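PDB 6LKK: ABC transporter, solute-binding protein from Staphylococcus aureus, which binds glucose 6-phosphate in its pocket, apparently as the extracellular sensor of a two-component signalling system, although its family is that of bacterial solute-binding proteins. Local coordinates for residues 98-108 and 182-192. Numbering follows the deposited sequence.
Sequences MPTVIVVNSDL and YYAGLSYEQDA. With G6P (6-O-phosphono-alpha-D-glucopyranose), chain B.
Strands 98-105 and 184-188 run antiparallel, their axes at 154°, and Val101 with Ser187 and Val103 with Gly185 form the two hydrogen-bonded pairs. The ladder is prolonged at both ends, by Asn105 N to Tyr183 O and by Glu189 N to Pro99 O at 2.9 Å, the latter already from the first turn of the helix that follows Tyr188. On the face carrying Val101 and Val103, that turn brings Ala192 back over the strand: its CB lies 3.3 Å from Val103 CG1, tighter than usual van der Waals contact. On the other face Ile102 CG1 and Leu186 CD2 meet at 3.8 Å, the two side chains lying side by side and pointing the same way. In this member of the solute-binding-protein family, Tyr188 ends its strand at the N-cap position of helix 189-197 and lines the glucose 6-phosphate pocket with Met98, whose CG is 3.4 Å from G6P O2. G6P O5 sits 3.4 Å above one face of the Tyr188 ring, toward its rim, while Asp191 CB covers the opposite face. Met98 SD lies at the ring's edge, a Met-aromatic contact; bends at both chi2 and chi3 turn its CE onto Gln190 CG, 3.5 Å away. Glu189 lays its carboxylate against the Pro99 ring, Glu189 OE1 3.4 Å from Pro99 CD; OE1 makes a salt bridge to Lys253 and OE2 a hydrogen bond to Tyr206. At the far end Leu108 CB stands over the centre of the Tyr183 ring, 5° off the normal, and a water bridges Leu108 O and Tyr183 OH. Asn105 OD1 accepts from Asp107 N, an Asx turn, and from Leu108 N on the opposite face of its amide plane, an Asx motif.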
loop_
_atom_site.group_PDB
_atom_site.type_symbol
_atom_site.label_atom_id
_atom_site.label_comp_id
_atom_site.label_asym_id
_atom_site.label_seq_id
_atom_site.Cartn_x
_atom_site.Cartn_y
_atom_site.Cartn_z
ATOM N N MET A 98 -6.266 -1.138 -0.105
ATOM C CA MET A 98 -5.252 -1.996 -0.717
ATOM C C MET A 98 -5.026 -3.222 0.153
ATOM O O MET A 98 -4.315 -3.142 1.172
ATOM C CB MET A 98 -3.944 -1.245 -0.923
ATOM C CG MET A 98 -2.943 -1.994 -1.788
ATOM S SD MET A 98 -3.459 -2.097 -3.507
ATOM C CE MET A 98 -3.198 -0.400 -4.002
ATOM N N PRO A 99 -5.599 -4.367 -0.201
ATOM C CA PRO A 99 -5.253 -5.600 0.510
ATOM C C PRO A 99 -3.784 -5.939 0.323
ATOM O O PRO A 99 -3.233 -5.818 -0.774
ATOM C CB PRO A 99 -6.159 -6.655 -0.139
ATOM C CG PRO A 99 -7.259 -5.886 -0.774
ATOM C CD PRO A 99 -6.654 -4.590 -1.204
ATOM N N THR A 100 -3.144 -6.349 1.412
ATOM C CA THR A 100 -1.866 -7.025 1.303
ATOM C C THR A 100 -2.117 -8.489 0.965
ATOM O O THR A 100 -3.162 -9.051 1.304
ATOM C CB THR A 100 -1.064 -6.893 2.598
ATOM O OG1 THR A 100 -1.793 -7.478 3.683
ATOM C CG2 THR A 100 -0.792 -5.429 2.905
ATOM N N VAL A 101 -1.171 -9.098 0.251
ATOM C CA VAL A 101 -1.362 -10.443 -0.273
ATOM C C VAL A 101 -0.056 -11.218 -0.216
ATOM O O VAL A 101 1.032 -10.650 -0.107
ATOM C CB VAL A 101 -1.887 -10.440 -1.728
ATOM C CG1 VAL A 101 -3.204 -9.682 -1.831
ATOM C CG2 VAL A 101 -0.855 -9.851 -2.678
ATOM N N ILE A 102 -0.188 -12.533 -0.285
ATOM C CA ILE A 102 0.919 -13.422 -0.603
ATOM C C ILE A 102 0.888 -13.676 -2.101
ATOM O O ILE A 102 -0.179 -13.921 -2.677
ATOM C CB ILE A 102 0.814 -14.741 0.183
ATOM C CG1 ILE A 102 0.931 -14.485 1.684
ATOM C CG2 ILE A 102 1.887 -15.732 -0.278
ATOM C CD1 ILE A 102 0.544 -15.676 2.534
ATOM N N VAL A 103 2.047 -13.611 -2.742
ATOM C CA VAL A 103 2.175 -13.967 -4.149
ATOM C C VAL A 103 2.996 -15.243 -4.246
ATOM O O VAL A 103 4.007 -15.401 -3.553
ATOM C CB VAL A 103 2.799 -12.832 -4.984
ATOM C CG1 VAL A 103 1.802 -11.684 -5.116
ATOM C CG2 VAL A 103 4.110 -12.358 -4.373
ATOM N N VAL A 104 2.542 -16.157 -5.095
ATOM C CA VAL A 104 3.143 -17.473 -5.259
ATOM C C VAL A 104 3.486 -17.656 -6.727
ATOM O O VAL A 104 2.696 -17.295 -7.604
ATOM C CB VAL A 104 2.189 -18.586 -4.779
ATOM C CG1 VAL A 104 2.819 -19.961 -4.979
ATOM C CG2 VAL A 104 1.806 -18.368 -3.323
ATOM N N ASN A 105 4.664 -18.210 -6.998
ATOM C CA ASN A 105 5.027 -18.548 -8.369
ATOM C C ASN A 105 4.389 -19.889 -8.703
ATOM O O ASN A 105 4.732 -20.916 -8.108
ATOM C CB ASN A 105 6.541 -18.584 -8.551
ATOM C CG ASN A 105 6.943 -18.890 -9.984
ATOM O OD1 ASN A 105 6.564 -19.923 -10.536
ATOM N ND2 ASN A 105 7.683 -17.978 -10.604
ATOM N N SER A 106 3.451 -19.877 -9.649
ATOM C CA SER A 106 2.651 -21.053 -9.956
ATOM C C SER A 106 3.366 -22.043 -10.867
ATOM O O SER A 106 2.863 -23.157 -11.054
ATOM C CB SER A 106 1.327 -20.621 -10.590
ATOM O OG SER A 106 1.546 -19.794 -11.720
ATOM N N ASP A 107 4.514 -21.676 -11.435
ATOM C CA ASP A 107 5.336 -22.638 -12.160
ATOM C C ASP A 107 6.288 -23.390 -11.243
ATOM O O ASP A 107 6.606 -24.554 -11.514
ATOM C CB ASP A 107 6.135 -21.937 -13.265
ATOM C CG ASP A 107 5.327 -21.731 -14.534
ATOM O OD1 ASP A 107 4.181 -22.224 -14.600
ATOM O OD2 ASP A 107 5.839 -21.077 -15.471
ATOM N N LEU A 108 6.744 -22.760 -10.161
ATOM C CA LEU A 108 7.604 -23.424 -9.190
ATOM C C LEU A 108 6.820 -24.162 -8.118
ATOM O O LEU A 108 7.346 -25.110 -7.522
ATOM C CB LEU A 108 8.520 -22.403 -8.509
ATOM C CG LEU A 108 9.521 -21.676 -9.407
ATOM C CD1 LEU A 108 10.200 -20.563 -8.633
ATOM C CD2 LEU A 108 10.548 -22.651 -9.958
ATOM N N TYR A 182 12.057 -16.662 -6.322
ATOM C CA TYR A 182 11.484 -17.107 -5.064
ATOM C C TYR A 182 10.179 -17.838 -5.336
ATOM O O TYR A 182 9.479 -17.553 -6.311
ATOM C CB TYR A 182 11.222 -15.934 -4.108
ATOM C CG TYR A 182 12.467 -15.190 -3.689
ATOM C CD1 TYR A 182 13.335 -15.724 -2.744
ATOM C CD2 TYR A 182 12.772 -13.952 -4.234
ATOM C CE1 TYR A 182 14.475 -15.043 -2.359
ATOM C CE2 TYR A 182 13.910 -13.266 -3.855
ATOM C CZ TYR A 182 14.756 -13.815 -2.918
ATOM O OH TYR A 182 15.890 -13.134 -2.538
ATOM N N TYR A 183 9.858 -18.784 -4.453
ATOM C CA TYR A 183 8.600 -19.512 -4.567
ATOM C C TYR A 183 7.410 -18.637 -4.204
ATOM O O TYR A 183 6.319 -18.815 -4.759
ATOM C CB TYR A 183 8.631 -20.750 -3.671
ATOM C CG TYR A 183 9.330 -21.937 -4.289
ATOM C CD1 TYR A 183 10.612 -21.821 -4.811
ATOM C CD2 TYR A 183 8.711 -23.177 -4.344
ATOM C CE1 TYR A 183 11.253 -22.906 -5.377
ATOM C CE2 TYR A 183 9.343 -24.268 -4.904
ATOM C CZ TYR A 183 10.614 -24.127 -5.418
ATOM O OH TYR A 183 11.248 -25.212 -5.979
ATOM N N ALA A 184 7.590 -17.698 -3.281
ATOM C CA ALA A 184 6.482 -16.869 -2.832
ATOM C C ALA A 184 7.038 -15.629 -2.149
ATOM O O ALA A 184 8.220 -15.561 -1.807
ATOM C CB ALA A 184 5.548 -17.642 -1.890
ATOM N N GLY A 185 6.164 -14.644 -1.957
ATOM C CA GLY A 185 6.577 -13.402 -1.332
ATOM C C GLY A 185 5.396 -12.651 -0.760
ATOM O O GLY A 185 4.236 -12.963 -1.034
ATOM N N LEU A 186 5.719 -11.639 0.044
ATOM C CA LEU A 186 4.721 -10.789 0.684
ATOM C C LEU A 186 4.621 -9.478 -0.087
ATOM O O LEU A 186 5.587 -8.709 -0.145
ATOM C CB LEU A 186 5.085 -10.538 2.145
ATOM C CG LEU A 186 5.246 -11.778 3.027
ATOM C CD1 LEU A 186 5.348 -11.357 4.481
ATOM C CD2 LEU A 186 4.104 -12.766 2.841
ATOM N N SER A 187 3.453 -9.224 -0.669
ATOM C CA SER A 187 3.274 -8.128 -1.615
ATOM C C SER A 187 1.949 -7.438 -1.304
ATOM O O SER A 187 1.416 -7.519 -0.191
ATOM C CB SER A 187 3.352 -8.665 -3.053
ATOM O OG SER A 187 3.182 -7.634 -4.007
ATOM N N TYR A 188 1.412 -6.722 -2.290
ATOM C CA TYR A 188 0.102 -6.104 -2.160
ATOM C C TYR A 188 -0.644 -6.254 -3.478
ATOM O O TYR A 188 -0.056 -6.530 -4.526
ATOM C CB TYR A 188 0.195 -4.630 -1.735
ATOM C CG TYR A 188 0.917 -3.708 -2.694
ATOM C CD1 TYR A 188 2.300 -3.589 -2.669
ATOM C CD2 TYR A 188 0.212 -2.934 -3.605
ATOM C CE1 TYR A 188 2.958 -2.738 -3.530
ATOM C CE2 TYR A 188 0.863 -2.079 -4.473
ATOM C CZ TYR A 188 2.238 -1.984 -4.433
ATOM O OH TYR A 188 2.895 -1.136 -5.295
ATOM N N GLU A 189 -1.958 -6.052 -3.405
ATOM C CA GLU A 189 -2.857 -6.519 -4.456
ATOM C C GLU A 189 -2.508 -5.928 -5.819
ATOM O O GLU A 189 -2.449 -6.651 -6.821
ATOM C CB GLU A 189 -4.295 -6.181 -4.072
ATOM C CG GLU A 189 -5.339 -6.835 -4.946
ATOM C CD GLU A 189 -6.731 -6.643 -4.397
ATOM O OE1 GLU A 189 -7.217 -5.491 -4.401
ATOM O OE2 GLU A 189 -7.333 -7.637 -3.939
ATOM N N GLN A 190 -2.307 -4.609 -5.892
ATOM C CA GLN A 190 -2.102 -3.976 -7.196
ATOM C C GLN A 190 -0.781 -4.401 -7.828
ATOM O O GLN A 190 -0.702 -4.581 -9.049
ATOM C CB GLN A 190 -2.160 -2.450 -7.063
ATOM C CG GLN A 190 -3.556 -1.878 -7.165
ATOM C CD GLN A 190 -4.242 -2.271 -8.455
ATOM O OE1 GLN A 190 -3.687 -2.103 -9.542
ATOM N NE2 GLN A 190 -5.441 -2.829 -8.342
ATOM N N ASP A 191 0.267 -4.558 -7.020
ATOM C CA ASP A 191 1.554 -4.990 -7.556
ATOM C C ASP A 191 1.478 -6.423 -8.068
ATOM O O ASP A 191 2.015 -6.740 -9.137
ATOM C CB ASP A 191 2.620 -4.846 -6.473
ATOM C CG ASP A 191 3.952 -4.346 -7.009
ATOM O OD1 ASP A 191 4.081 -4.127 -8.234
ATOM O OD2 ASP A 191 4.875 -4.166 -6.187
ATOM N N ALA A 192 0.800 -7.297 -7.325
ATOM C CA ALA A 192 0.593 -8.659 -7.793
ATOM C C ALA A 192 -0.212 -8.677 -9.087
ATOM O O ALA A 192 0.118 -9.412 -10.026
ATOM C CB ALA A 192 -0.114 -9.471 -6.712
HETATM C C1 G6P B . 1.557 -0.492 0.380
HETATM C C2 G6P B . 0.424 0.529 0.111
HETATM C C3 G6P B . 0.546 1.267 -1.170
HETATM C C4 G6P B . 1.946 1.560 -1.482
HETATM C C5 G6P B . 2.677 0.252 -1.769
HETATM C C6 G6P B . 4.141 0.497 -1.945
HETATM O O1 G6P B . 1.013 -1.736 0.704
HETATM O O2 G6P B . -0.851 -0.135 0.133
HETATM O O3 G6P B . -0.202 2.554 -1.050
HETATM O O4 G6P B . 2.036 2.401 -2.658
HETATM O O5 G6P B . 2.528 -0.741 -0.687
HETATM O O6 G6P B . 4.643 1.105 -0.776
HETATM P P G6P B . 6.021 0.471 -0.030
HETATM O O1P G6P B . 6.394 1.394 1.116
HETATM O O2P G6P B . 7.180 0.398 -1.043
HETATM O O3P G6P B . 5.720 -0.885 0.495
HETATM O O HOH W 1 9.624 -26.140 -8.377
#